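Local coordinates for methyltransferase-like protein 5 (Pyrococcus horikoshii, PDB 1WY7) that binds S-adenosyl-L-homocysteine and is probably an S-adenosylmethionine-dependent methyltransferase that acts on RNA, at residues 50-55 with 112-117; 174-179 with 192-197. All blocks are in the same frame, centred on the assembly; numbering follows the deposited sequence.

Interaction 1 of 2, residues 50-55 with 112-117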
ATOM      1  N   GLY A  50      -4.045  11.314 -12.662  1.00 39.15           N
ATOM      2  CA  GLY A  50      -5.258  11.088 -13.420  1.00 37.35           C
ATOM      3  C   GLY A  50      -5.770   9.661 -13.396  1.00 38.88           C
ATOM      4  O   GLY A  50      -6.697   9.323 -14.130  1.00 40.03           O
ATOM      5  N   LYS A  51      -5.187   8.817 -12.553  1.00 37.11           N
ATOM      6  CA  LYS A  51      -5.611   7.422 -12.488  1.00 35.98           C
ATOM      7  C   LYS A  51      -6.564   7.115 -11.335  1.00 34.70           C
ATOM      8  O   LYS A  51      -6.576   7.816 -10.318  1.00 31.67           O
ATOM      9  CB  LYS A  51      -4.380   6.521 -12.360  1.00 36.74           C
ATOM     10  CG  LYS A  51      -3.333   6.746 -13.433  1.00 38.77           C
ATOM     11  CD  LYS A  51      -3.762   6.189 -14.776  1.00 39.74           C
ATOM     12  CE  LYS A  51      -2.666   6.405 -15.817  1.00 40.85           C
ATOM     13  NZ  LYS A  51      -2.776   5.452 -16.957  1.00 42.50           N
ATOM     14  N   VAL A  52      -7.368   6.067 -11.508  1.00 33.57           N
ATOM     15  CA  VAL A  52      -8.278   5.621 -10.457  1.00 32.53           C
ATOM     16  C   VAL A  52      -7.436   4.621  -9.673  1.00 30.10           C
ATOM     17  O   VAL A  52      -7.056   3.572 -10.192  1.00 30.18           O
ATOM     18  CB  VAL A  52      -9.532   4.921 -11.040  1.00 32.55           C
ATOM     19  CG1 VAL A  52     -10.420   4.423  -9.910  1.00 33.67           C
ATOM     20  CG2 VAL A  52     -10.308   5.897 -11.904  1.00 32.49           C
ATOM     21  N   VAL A  53      -7.121   4.963  -8.433  1.00 28.98           N
ATOM     22  CA  VAL A  53      -6.272   4.114  -7.603  1.00 27.53           C
ATOM     23  C   VAL A  53      -6.948   3.439  -6.422  1.00 28.71           C
ATOM     24  O   VAL A  53      -7.729   4.059  -5.700  1.00 28.01           O
ATOM     25  CB  VAL A  53      -5.065   4.920  -7.035  1.00 25.42           C
ATOM     26  CG1 VAL A  53      -4.168   4.003  -6.198  1.00 16.64           C
ATOM     27  CG2 VAL A  53      -4.282   5.563  -8.174  1.00 24.59           C
ATOM     28  N   ALA A  54      -6.623   2.164  -6.224  1.00 27.85           N
ATOM     29  CA  ALA A  54      -7.156   1.424  -5.092  1.00 27.98           C
ATOM     30  C   ALA A  54      -6.005   1.236  -4.111  1.00 26.55           C
ATOM     31  O   ALA A  54      -4.912   0.811  -4.499  1.00 27.29           O
ATOM     32  CB  ALA A  54      -7.708   0.062  -5.546  1.00 27.91           C
ATOM     33  N   ASP A  55      -6.249   1.576  -2.849  1.00 25.20           N
ATOM     34  CA  ASP A  55      -5.254   1.432  -1.788  1.00 24.63           C
ATOM     35  C   ASP A  55      -5.760   0.280  -0.904  1.00 24.70           C
ATOM     36  O   ASP A  55      -6.641   0.474  -0.068  1.00 22.34           O
ATOM     37  CB  ASP A  55      -5.166   2.747  -0.995  1.00 21.88           C
ATOM     38  CG  ASP A  55      -4.134   2.708   0.110  1.00 25.69           C
ATOM     39  OD1 ASP A  55      -3.982   3.740   0.821  1.00 20.12           O
ATOM     40  OD2 ASP A  55      -3.465   1.655   0.279  1.00 26.83           O
ATOM     41  N   ARG A 112     -13.154  -2.596 -10.551  1.00 51.11           N
ATOM     42  CA  ARG A 112     -11.962  -2.496 -11.375  1.00 50.23           C
ATOM     43  C   ARG A 112     -11.378  -1.084 -11.298  1.00 47.34           C
ATOM     44  O   ARG A 112     -12.103  -0.098 -11.378  1.00 48.51           O
ATOM     45  CB  ARG A 112     -12.293  -2.859 -12.819  1.00 51.99           C
ATOM     46  CG  ARG A 112     -11.077  -2.911 -13.702  1.00 56.04           C
ATOM     47  CD  ARG A 112     -11.149  -4.066 -14.675  1.00 58.23           C
ATOM     48  NE  ARG A 112      -9.860  -4.279 -15.327  1.00 61.32           N
ATOM     49  CZ  ARG A 112      -8.900  -5.077 -14.864  1.00 60.12           C
ATOM     50  NH1 ARG A 112      -9.074  -5.758 -13.742  1.00 58.72           N
ATOM     51  NH2 ARG A 112      -7.754  -5.181 -15.522  1.00 61.07           N
ATOM     52  N   VAL A 113     -10.064  -1.002 -11.126  1.00 43.92           N
ATOM     53  CA  VAL A 113      -9.371   0.279 -11.033  1.00 39.79           C
ATOM     54  C   VAL A 113      -8.208   0.299 -12.021  1.00 40.22           C
ATOM     55  O   VAL A 113      -7.914  -0.715 -12.659  1.00 39.56           O
ATOM     56  CB  VAL A 113      -8.793   0.490  -9.619  1.00 38.70           C
ATOM     57  CG1 VAL A 113      -9.906   0.441  -8.578  1.00 35.80           C
ATOM     58  CG2 VAL A 113      -7.752  -0.577  -9.328  1.00 34.86           C
ATOM     59  N   ASP A 114      -7.542   1.446 -12.143  1.00 39.79           N
ATOM     60  CA  ASP A 114      -6.387   1.577 -13.039  1.00 39.04           C
ATOM     61  C   ASP A 114      -5.115   1.071 -12.371  1.00 38.54           C
ATOM     62  O   ASP A 114      -4.301   0.380 -12.996  1.00 39.70           O
ATOM     63  CB  ASP A 114      -6.139   3.040 -13.437  1.00 39.53           C
ATOM     64  CG  ASP A 114      -7.225   3.612 -14.336  1.00 42.35           C
ATOM     65  OD1 ASP A 114      -7.677   2.902 -15.261  1.00 44.49           O
ATOM     66  OD2 ASP A 114      -7.609   4.785 -14.126  1.00 39.07           O
ATOM     67  N   ILE A 115      -4.939   1.427 -11.102  1.00 36.07           N
ATOM     68  CA  ILE A 115      -3.743   1.046 -10.362  1.00 33.05           C
ATOM     69  C   ILE A 115      -4.026   0.618  -8.923  1.00 32.06           C
ATOM     70  O   ILE A 115      -4.940   1.112  -8.273  1.00 31.49           O
ATOM     71  CB  ILE A 115      -2.699   2.241 -10.301  1.00 33.88           C
ATOM     72  CG1 ILE A 115      -1.909   2.361 -11.607  1.00 35.91           C
ATOM     73  CG2 ILE A 115      -1.692   2.029  -9.182  1.00 31.04           C
ATOM     74  CD1 ILE A 115      -2.638   3.037 -12.698  1.00 38.18           C
ATOM     75  N   VAL A 116      -3.226  -0.319  -8.433  1.00 30.53           N
ATOM     76  CA  VAL A 116      -3.334  -0.733  -7.053  1.00 28.33           C
ATOM     77  C   VAL A 116      -2.012  -0.385  -6.360  1.00 28.01           C
ATOM     78  O   VAL A 116      -0.937  -0.625  -6.907  1.00 28.51           O
ATOM     79  CB  VAL A 116      -3.534  -2.264  -6.878  1.00 25.94           C
ATOM     80  CG1 VAL A 116      -3.335  -2.609  -5.422  1.00 20.20           C
ATOM     81  CG2 VAL A 116      -4.927  -2.713  -7.343  1.00 23.30           C
ATOM     82  N   ILE A 117      -2.099   0.197  -5.170  1.00 25.96           N
ATOM     83  CA  ILE A 117      -0.916   0.473  -4.371  1.00 25.54           C
ATOM     84  C   ILE A 117      -1.269  -0.134  -3.025  1.00 25.95           C
ATOM     85  O   ILE A 117      -2.424  -0.062  -2.597  1.00 26.58           O
ATOM     86  CB  ILE A 117      -0.634   1.980  -4.220  1.00 24.85           C
ATOM     87  CG1 ILE A 117      -1.807   2.684  -3.527  1.00 25.11           C
ATOM     88  CG2 ILE A 117      -0.355   2.574  -5.598  1.00 24.62           C
ATOM     89  CD1 ILE A 117      -1.626   4.210  -3.397  1.00 29.75           C
TER

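Interaction 2 of 2, residues 174-179 with 192-197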
ATOM      1  N   THR A 174      14.726  -1.955  -3.125  1.00 32.32           N
ATOM      2  CA  THR A 174      14.941  -2.437  -1.775  1.00 33.19           C
ATOM      3  C   THR A 174      15.377  -1.313  -0.836  1.00 36.77           C
ATOM      4  O   THR A 174      16.304  -0.555  -1.144  1.00 36.64           O
ATOM      5  CB  THR A 174      15.983  -3.564  -1.777  1.00 33.24           C
ATOM      6  OG1 THR A 174      15.616  -4.535  -2.768  1.00 30.40           O
ATOM      7  CG2 THR A 174      16.052  -4.239  -0.414  1.00 31.00           C
ATOM      8  N   THR A 175      14.679  -1.193   0.293  1.00 37.63           N
ATOM      9  CA  THR A 175      14.967  -0.176   1.308  1.00 40.67           C
ATOM     10  C   THR A 175      14.719  -0.697   2.710  1.00 41.87           C
ATOM     11  O   THR A 175      13.998  -1.671   2.914  1.00 41.08           O
ATOM     12  CB  THR A 175      14.083   1.092   1.191  1.00 42.22           C
ATOM     13  OG1 THR A 175      12.816   0.739   0.627  1.00 44.81           O
ATOM     14  CG2 THR A 175      14.764   2.167   0.365  1.00 45.80           C
ATOM     15  N   LYS A 176      15.312  -0.014   3.680  1.00 43.04           N
ATOM     16  CA  LYS A 176      15.160  -0.370   5.079  1.00 44.54           C
ATOM     17  C   LYS A 176      14.177   0.609   5.689  1.00 44.34           C
ATOM     18  O   LYS A 176      14.286   1.818   5.480  1.00 44.55           O
ATOM     19  CB  LYS A 176      16.502  -0.247   5.805  1.00 45.81           C
ATOM     20  CG  LYS A 176      17.686  -0.678   4.956  1.00 50.83           C
ATOM     21  CD  LYS A 176      18.996  -0.703   5.736  1.00 52.84           C
ATOM     22  CE  LYS A 176      19.112  -1.962   6.578  1.00 54.88           C
ATOM     23  NZ  LYS A 176      20.467  -2.107   7.177  1.00 56.44           N
ATOM     24  N   ILE A 177      13.200   0.100   6.424  1.00 43.83           N
ATOM     25  CA  ILE A 177      12.240   0.983   7.070  1.00 43.49           C
ATOM     26  C   ILE A 177      12.361   0.805   8.567  1.00 44.29           C
ATOM     27  O   ILE A 177      12.954  -0.162   9.041  1.00 43.55           O
ATOM     28  CB  ILE A 177      10.785   0.674   6.654  1.00 42.09           C
ATOM     29  CG1 ILE A 177      10.398  -0.751   7.076  1.00 39.03           C
ATOM     30  CG2 ILE A 177      10.630   0.874   5.144  1.00 42.49           C
ATOM     31  CD1 ILE A 177       8.935  -1.087   6.815  1.00 35.39           C
ATOM     32  N   GLU A 178      11.806   1.746   9.311  1.00 45.78           N
ATOM     33  CA  GLU A 178      11.839   1.665  10.756  1.00 48.53           C
ATOM     34  C   GLU A 178      10.428   1.823  11.276  1.00 47.73           C
ATOM     35  O   GLU A 178       9.786   2.849  11.059  1.00 47.15           O
ATOM     36  CB  GLU A 178      12.745   2.759  11.325  1.00 50.71           C
ATOM     37  CG  GLU A 178      14.171   2.662  10.818  1.00 54.93           C
ATOM     38  CD  GLU A 178      15.091   3.680  11.450  1.00 57.57           C
ATOM     39  OE1 GLU A 178      14.831   4.895  11.310  1.00 58.78           O
ATOM     40  OE2 GLU A 178      16.082   3.261  12.086  1.00 60.02           O
ATOM     41  N   ILE A 179       9.937   0.798  11.953  1.00 47.48           N
ATOM     42  CA  ILE A 179       8.602   0.866  12.498  1.00 47.71           C
ATOM     43  C   ILE A 179       8.751   1.099  13.988  1.00 47.98           C
ATOM     44  O   ILE A 179       9.193   0.219  14.721  1.00 47.35           O
ATOM     45  CB  ILE A 179       7.817  -0.437  12.230  1.00 47.44           C
ATOM     46  CG1 ILE A 179       7.853  -0.758  10.727  1.00 48.33           C
ATOM     47  CG2 ILE A 179       6.371  -0.273  12.682  1.00 45.05           C
ATOM     48  CD1 ILE A 179       7.152  -2.053  10.341  1.00 47.60           C
ATOM     49  N   ARG A 192      13.723  -2.211  12.686  1.00 54.98           N
ATOM     50  CA  ARG A 192      14.301  -1.955  11.369  1.00 54.31           C
ATOM     51  C   ARG A 192      14.304  -3.191  10.479  1.00 51.84           C
ATOM     52  O   ARG A 192      15.064  -4.131  10.717  1.00 53.35           O
ATOM     53  CB  ARG A 192      15.740  -1.435  11.504  1.00 57.82           C
ATOM     54  CG  ARG A 192      15.868  -0.044  12.120  1.00 61.76           C
ATOM     55  CD  ARG A 192      15.764  -0.079  13.643  1.00 66.95           C
ATOM     56  NE  ARG A 192      17.071  -0.120  14.299  1.00 68.53           N
ATOM     57  CZ  ARG A 192      17.994   0.832  14.176  1.00 70.27           C
ATOM     58  NH1 ARG A 192      17.754   1.896  13.421  1.00 70.33           N
ATOM     59  NH2 ARG A 192      19.157   0.725  14.810  1.00 70.62           N
ATOM     60  N   ILE A 193      13.452  -3.195   9.461  1.00 46.18           N
ATOM     61  CA  ILE A 193      13.395  -4.317   8.530  1.00 42.63           C
ATOM     62  C   ILE A 193      13.695  -3.849   7.118  1.00 39.08           C
ATOM     63  O   ILE A 193      13.594  -2.671   6.802  1.00 35.89           O
ATOM     64  CB  ILE A 193      12.001  -4.997   8.472  1.00 42.40           C
ATOM     65  CG1 ILE A 193      10.923  -3.937   8.288  1.00 43.68           C
ATOM     66  CG2 ILE A 193      11.769  -5.848   9.700  1.00 44.31           C
ATOM     67  CD1 ILE A 193       9.585  -4.501   7.837  1.00 45.88           C
ATOM     68  N   THR A 194      14.052  -4.797   6.265  1.00 36.90           N
ATOM     69  CA  THR A 194      14.347  -4.488   4.891  1.00 35.09           C
ATOM     70  C   THR A 194      13.203  -5.003   4.042  1.00 34.56           C
ATOM     71  O   THR A 194      12.850  -6.177   4.117  1.00 35.64           O
ATOM     72  CB  THR A 194      15.639  -5.150   4.470  1.00 35.44           C
ATOM     73  OG1 THR A 194      16.670  -4.755   5.382  1.00 35.38           O
ATOM     74  CG2 THR A 194      16.009  -4.736   3.053  1.00 32.68           C
ATOM     75  N   VAL A 195      12.614  -4.117   3.247  1.00 31.30           N
ATOM     76  CA  VAL A 195      11.505  -4.500   2.386  1.00 28.39           C
ATOM     77  C   VAL A 195      11.808  -4.217   0.914  1.00 29.26           C
ATOM     78  O   VAL A 195      12.702  -3.433   0.583  1.00 26.31           O
ATOM     79  CB  VAL A 195      10.185  -3.727   2.759  1.00 28.97           C
ATOM     80  CG1 VAL A 195       9.730  -4.084   4.179  1.00 26.68           C
ATOM     81  CG2 VAL A 195      10.406  -2.220   2.654  1.00 25.36           C
ATOM     82  N   ASP A 196      11.059  -4.885   0.042  1.00 27.18           N
ATOM     83  CA  ASP A 196      11.161  -4.697  -1.393  1.00 27.62           C
ATOM     84  C   ASP A 196       9.865  -4.008  -1.791  1.00 27.57           C
ATOM     85  O   ASP A 196       8.785  -4.354  -1.293  1.00 27.89           O
ATOM     86  CB  ASP A 196      11.225  -6.034  -2.144  1.00 28.41           C
ATOM     87  CG  ASP A 196      12.535  -6.757  -1.953  1.00 31.44           C
ATOM     88  OD1 ASP A 196      12.489  -7.991  -1.786  1.00 29.75           O
ATOM     89  OD2 ASP A 196      13.601  -6.105  -1.975  1.00 28.58           O
ATOM     90  N   ILE A 197       9.976  -3.028  -2.672  1.00 27.12           N
ATOM     91  CA  ILE A 197       8.813  -2.333  -3.191  1.00 25.99           C
ATOM     92  C   ILE A 197       8.708  -2.882  -4.616  1.00 27.22           C
ATOM     93  O   ILE A 197       9.623  -2.711  -5.430  1.00 27.57           O
ATOM     94  CB  ILE A 197       9.036  -0.809  -3.210  1.00 24.93           C
ATOM     95  CG1 ILE A 197       9.283  -0.317  -1.783  1.00 23.35           C
ATOM     96  CG2 ILE A 197       7.837  -0.119  -3.842  1.00 23.51           C
ATOM     97  CD1 ILE A 197       9.539   1.165  -1.678  1.00 23.16           C
TER

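Interaction 1 of 2, residues 50-55 with 112-117
Asp114 turns its CG beside its own backbone N and anti to the carbonyl carbon (chi1 -68°), which sets CG on the side of Val52. There OD2 accepts the amide N of Val52 at 2.9 Å in a nearly straight bond, on its anti side and somewhat out of the carboxylate plane. Val52 O in turn takes two donors, Ile115 N at 3.1 Å and, in a more bent bond, Asp114 N, so three bonds hold the backbone N and O of Val52 where the strands begin to pair. An alanine in place of Asp114 would probably leave the amide of Val52 without this acceptor and the start of the strand less firmly held. Further along, the bonds are those of parallel strands: Ala54 N gives to Ile115 O at 2.9 Å, and Ile117 N to Ala54 O. Ile117 CD1 meets Val53 CG1 at 3.8 Å, the side chains crossing at about a right angle, and this longer residue also touches Leu63 and Ala67 of helix 62-69. On the opposite face, with Val116, the short CB of Ala54 leaves room for both methyls of Val113, each 3.8 Å away, under Ile140 of helix 131-140. The side chain of Asp55, bonded through OD1 to Ser64 OG, lies about 5 Å from the bound S-adenosyl-L-homocysteine, as expected where the central parallel strands of a Rossmann-like methyltransferase reach the cofactor pocket.

Interaction 2 of 2, residues 174-179 with 192-197
Ile177 and Ile193 lie side by side and point the same way in the antiparallel hairpin of strands 167-179 and 191-202, which forms one margin of the methyltransferase sheet. They are a hydrogen-bonded pair, and both put CG1 between the backbone N and the carbonyl carbon (chi1 62° and 49°), which presses Ile177 CG1 against Ile193 CG1 at 3.4 Å, tighter than usual. Val195 crosses Ile177 at about a right angle, its CG2 4.0 Å from Ile177 CG2. Helix 32-44 packs on this apolar face, Asn33 and Ala34 against Ile177 and Leu38 against Ile197; branched apolar side chains fill the space between strands and helix. Thr175 shares the face, but its OG1, buried here, has no polar partner in the model.

The face bearing Thr174, Lys176 and Glu178 is more exposed and carries polar groups. Thr174 and Asp196 run alongside each other, and Thr174 OG1 gives its proton to Asp196 OD2 at 2.7 Å, while OD1 of that aspartate is salt-bridged to Arg155. At the far end, Glu178 and Arg192, opposite charges suited to an exposed cross-strand pair, also run side by side in the same direction, their carboxylate and guanidinium planes turned 30° from each other. A salt bridge joins Arg192 NH1 to Glu178 OE2, modelled at a doubtfully short 2.5 Å, with the oxygen close to the guanidinium plane.

Overall arrangement
Interactions 1 and 2 belong to one seven-stranded mixed sheet but lie on opposite sides of the centre of the chain, their centres 24 Å apart and their nearest atoms about 9 Å apart. Interaction 1 joins neighbouring parallel strands in the middle of the sheet, 52-56 and 115-118. Strand 143-149 then separates them from the antiparallel pair 191-202 and 167-179, the latter outermost, where interaction 2 forms. Along the chain the first contact closes before the second opens. The distant pairing 50-55 with 112-117 thus joins two central strands of the Rossmann-like sheet beside the bound S-adenosyl-L-homocysteine, and the later, local hairpin completes the sheet, its Ile179 side chain about 9 Å from that ligand.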